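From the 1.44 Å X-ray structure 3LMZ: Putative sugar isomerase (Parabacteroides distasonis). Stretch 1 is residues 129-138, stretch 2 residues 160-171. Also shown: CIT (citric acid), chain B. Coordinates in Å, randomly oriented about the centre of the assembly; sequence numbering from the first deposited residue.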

# COMPACT_ATOMS: atom_id res chain seq x y z
N TYR A 129 -23.10 -8.87 18.95
CA TYR A 129 -22.20 -8.27 19.88
C TYR A 129 -20.85 -8.98 19.78
O TYR A 129 -20.76 -10.19 20.01
CB TYR A 129 -22.74 -8.40 21.31
CG TYR A 129 -22.01 -7.61 22.35
CD1 TYR A 129 -20.81 -8.08 22.87
CD2 TYR A 129 -22.50 -6.43 22.88
CE1 TYR A 129 -20.13 -7.38 23.85
CE2 TYR A 129 -21.84 -5.73 23.85
CZ TYR A 129 -20.68 -6.22 24.37
OH TYR A 129 -20.01 -5.51 25.34
N ALA A 130 -19.81 -8.24 19.40
CA ALA A 130 -18.49 -8.79 19.11
C ALA A 130 -17.51 -8.28 20.16
O ALA A 130 -17.24 -7.10 20.20
CB ALA A 130 -18.02 -8.36 17.71
N ILE A 131 -17.01 -9.18 21.00
CA ILE A 131 -16.07 -8.84 22.09
C ILE A 131 -14.64 -8.69 21.49
O ILE A 131 -14.12 -9.61 20.83
CB ILE A 131 -16.04 -9.92 23.19
CG1 ILE A 131 -17.41 -10.03 23.86
CG2 ILE A 131 -14.93 -9.59 24.20
CD1 ILE A 131 -17.65 -11.26 24.65
N HIS A 132 -14.02 -7.52 21.73
CA HIS A 132 -12.66 -7.27 21.21
C HIS A 132 -11.59 -7.90 22.11
O HIS A 132 -11.31 -7.37 23.17
CB HIS A 132 -12.37 -5.77 21.01
CG HIS A 132 -11.11 -5.52 20.25
ND1 HIS A 132 -10.33 -4.40 20.37
CD2 HIS A 132 -10.46 -6.31 19.34
CE1 HIS A 132 -9.27 -4.49 19.59
NE2 HIS A 132 -9.32 -5.64 18.95
N LEU A 133 -10.96 -8.95 21.59
CA LEU A 133 -9.86 -9.62 22.31
C LEU A 133 -8.63 -8.74 22.23
O LEU A 133 -8.44 -8.00 21.29
CB LEU A 133 -9.66 -11.03 21.78
CG LEU A 133 -9.09 -11.16 20.36
CD1 LEU A 133 -7.53 -11.18 20.36
CD2 LEU A 133 -9.62 -12.39 19.56
N HIS A 134 -7.76 -8.86 23.25
CA HIS A 134 -6.78 -7.82 23.57
C HIS A 134 -5.34 -8.24 23.71
O HIS A 134 -4.50 -7.35 23.89
CB HIS A 134 -7.20 -7.08 24.82
CG HIS A 134 -8.29 -6.10 24.57
ND1 HIS A 134 -9.34 -5.92 25.44
CD2 HIS A 134 -8.46 -5.21 23.56
CE1 HIS A 134 -10.14 -4.99 24.95
NE2 HIS A 134 -9.62 -4.52 23.82
N GLY A 135 -5.04 -9.52 23.58
CA GLY A 135 -3.67 -10.01 23.62
C GLY A 135 -3.09 -10.13 25.00
O GLY A 135 -3.77 -9.97 26.02
N PRO A 136 -1.81 -10.47 25.04
CA PRO A 136 -1.19 -10.92 26.26
C PRO A 136 -0.96 -9.86 27.31
O PRO A 136 -0.69 -10.26 28.45
CB PRO A 136 0.15 -11.49 25.80
CG PRO A 136 0.47 -10.71 24.56
CD PRO A 136 -0.89 -10.50 23.91
N ASP A 137 -1.07 -8.58 27.00
CA ASP A 137 -0.88 -7.50 28.02
C ASP A 137 -2.12 -7.28 28.93
O ASP A 137 -2.02 -6.59 29.97
CB ASP A 137 -0.56 -6.16 27.34
CG ASP A 137 0.77 -6.16 26.59
OD1 ASP A 137 1.81 -6.41 27.20
OD2 ASP A 137 0.74 -5.90 25.38
N ILE A 138 -3.28 -7.85 28.54
CA ILE A 138 -4.56 -7.55 29.19
C ILE A 138 -5.18 -8.85 29.76
O ILE A 138 -5.14 -9.90 29.10
CB ILE A 138 -5.51 -6.87 28.15
CG1 ILE A 138 -4.99 -5.46 27.82
CG2 ILE A 138 -6.90 -6.80 28.63
CD1 ILE A 138 -3.78 -5.44 27.00
N MSE A 160 -17.02 -12.69 19.01
CA MSE A 160 -15.74 -11.98 19.04
C MSE A 160 -15.54 -11.09 17.83
O MSE A 160 -16.07 -11.31 16.74
CB MSE A 160 -14.54 -12.96 19.14
CG MSE A 160 -14.26 -13.78 17.87
SE MSE A 160 -12.88 -15.06 18.21
CE MSE A 160 -13.94 -16.28 19.24
N CYS A 161 -14.75 -10.02 18.10
CA CYS A 161 -14.01 -9.23 17.11
C CYS A 161 -12.63 -9.89 17.13
O CYS A 161 -11.83 -9.74 18.08
CB CYS A 161 -13.96 -7.73 17.50
SG CYS A 161 -12.85 -6.92 16.37
N LEU A 162 -12.43 -10.71 16.10
CA LEU A 162 -11.19 -11.48 16.00
C LEU A 162 -10.11 -10.50 15.62
O LEU A 162 -10.03 -10.04 14.48
CB LEU A 162 -11.25 -12.62 14.98
CG LEU A 162 -9.93 -13.33 14.70
CD1 LEU A 162 -9.37 -13.97 15.93
CD2 LEU A 162 -10.15 -14.31 13.58
N ASP A 163 -9.21 -10.23 16.55
CA ASP A 163 -8.07 -9.32 16.31
C ASP A 163 -6.89 -10.23 16.00
O ASP A 163 -6.31 -10.89 16.87
CB ASP A 163 -7.84 -8.44 17.54
CG ASP A 163 -6.77 -7.36 17.30
OD1 ASP A 163 -5.68 -7.75 16.79
OD2 ASP A 163 -7.11 -6.16 17.60
N VAL A 164 -6.47 -10.23 14.76
CA VAL A 164 -5.50 -11.21 14.33
C VAL A 164 -4.13 -10.92 14.96
O VAL A 164 -3.38 -11.85 15.28
CB VAL A 164 -5.43 -11.26 12.82
CG1 VAL A 164 -6.83 -11.60 12.25
CG2 VAL A 164 -4.84 -9.96 12.13
N GLY A 165 -3.83 -9.63 15.18
CA GLY A 165 -2.55 -9.25 15.73
C GLY A 165 -2.44 -9.60 17.19
O GLY A 165 -1.45 -10.19 17.65
N HIS A 166 -3.45 -9.22 17.97
CA HIS A 166 -3.44 -9.59 19.38
C HIS A 166 -3.50 -11.10 19.61
O HIS A 166 -2.85 -11.62 20.54
CB HIS A 166 -4.56 -8.89 20.14
CG HIS A 166 -4.34 -7.43 20.28
ND1 HIS A 166 -3.08 -6.90 20.51
CD2 HIS A 166 -5.20 -6.39 20.24
CE1 HIS A 166 -3.19 -5.59 20.61
NE2 HIS A 166 -4.45 -5.25 20.44
N ASP A 167 -4.23 -11.81 18.78
CA ASP A 167 -4.29 -13.26 18.88
C ASP A 167 -2.89 -13.86 18.67
O ASP A 167 -2.46 -14.70 19.45
CB ASP A 167 -5.31 -13.81 17.86
CG ASP A 167 -5.97 -15.14 18.29
OD1 ASP A 167 -6.38 -15.31 19.46
OD2 ASP A 167 -6.11 -15.97 17.36
N LEU A 168 -2.19 -13.42 17.62
CA LEU A 168 -0.89 -13.96 17.32
C LEU A 168 0.08 -13.61 18.45
O LEU A 168 0.92 -14.42 18.84
CB LEU A 168 -0.35 -13.55 15.97
CG LEU A 168 0.90 -14.31 15.43
CD1 LEU A 168 0.55 -15.67 14.84
CD2 LEU A 168 1.64 -13.49 14.36
N ARG A 169 -0.02 -12.39 19.00
CA ARG A 169 0.85 -11.97 20.11
C ARG A 169 0.61 -12.79 21.37
O ARG A 169 1.54 -12.92 22.19
CB ARG A 169 0.70 -10.51 20.42
CG ARG A 169 1.30 -9.63 19.33
CD ARG A 169 1.05 -8.13 19.62
NE ARG A 169 1.63 -7.75 20.89
CZ ARG A 169 0.95 -7.46 22.01
NH1 ARG A 169 -0.36 -7.45 22.03
NH2 ARG A 169 1.62 -7.14 23.13
N ASN A 170 -0.59 -13.35 21.53
CA ASN A 170 -0.84 -14.27 22.61
C ASN A 170 -0.32 -15.69 22.32
O ASN A 170 -0.54 -16.60 23.17
CB ASN A 170 -2.33 -14.35 23.00
CG ASN A 170 -2.51 -14.63 24.47
OD1 ASN A 170 -1.92 -13.95 25.32
ND2 ASN A 170 -3.30 -15.66 24.78
N GLY A 171 0.37 -15.91 21.20
CA GLY A 171 0.83 -17.24 20.83
C GLY A 171 -0.20 -18.17 20.16
O GLY A 171 0.02 -19.40 20.08
C1 CIT B . -6.69 -2.37 20.77
O1 CIT B . -5.69 -2.66 20.07
O2 CIT B . -7.18 -3.26 21.52
C2 CIT B . -7.27 -0.95 20.75
C3 CIT B . -8.78 -0.91 20.89
O7 CIT B . -9.51 -1.57 19.83
C4 CIT B . -9.07 0.59 20.84
C5 CIT B . -10.52 0.93 20.87
O3 CIT B . -11.11 1.20 19.82
O4 CIT B . -11.15 0.90 21.96
C6 CIT B . -9.32 -1.47 22.22
O5 CIT B . -8.81 -1.05 23.30
O6 CIT B . -10.24 -2.39 22.18
O HOH W 1 -1.88 -7.01 24.54

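Strands 129-132 and 160-163 lie side by side in parallel, their N-to-C directions 40° apart. Ile 131 pairs with Met 160, a selenomethionine, and His 132 with Cys 161. One backbone hydrogen bond joins the strands: Cys 161 N donates to Ile 131 O at 2.8 Å. Ile 131 O also takes a CA-H...O contact from Met 160 CA at 3.4 Å.

His 132 has both ring nitrogens satisfied. NE2 donates to Asp 163 OD2 at 2.6 Å, and ND1 donates to citrate O6 at 2.7 Å. With both nitrogens donating, the ring carries two protons, and the carboxylate beside it suits that charge. His 134 NE2 reaches the same citrate O6 at 2.8 Å. From the other stretch, His 166 NE2 donates to citrate O1 at 2.9 Å. The citrate, probably from the crystallisation liquor, thus bridges the two stretches.

Asp 163 also caps the helix. Its OD1 accepts from His 166 N at 2.9 Å, so its two carboxylate oxygens serve different partners.

Leu 133 fills the space between strand and helix. Its CD2 lies 4.0 Å from Leu 162 CD1, and its CD1 lies 3.8 Å from His 166 CB. Its carbonyl O is buried by the contact and has no partner in the model.

Beyond it, Gly 135 begins a type I turn with positive phi, which favours glycine. Pro 136 CD lies over one face of the Arg 169 guanidinium, 3.6 Å from NH1. At the guanidinium edge, Arg 169 NH2 forms a salt bridge with Asp 137 OD2 at 2.7 Å. Arg 169 NH1 makes a weak hydrogen bond to His 166 ND1 at 3.2 Å. It also donates to a water, 3.0 Å from NH1 to the water O. That water accepts from Asp 137 N and donates to His 134 O and Asp 137 OD2.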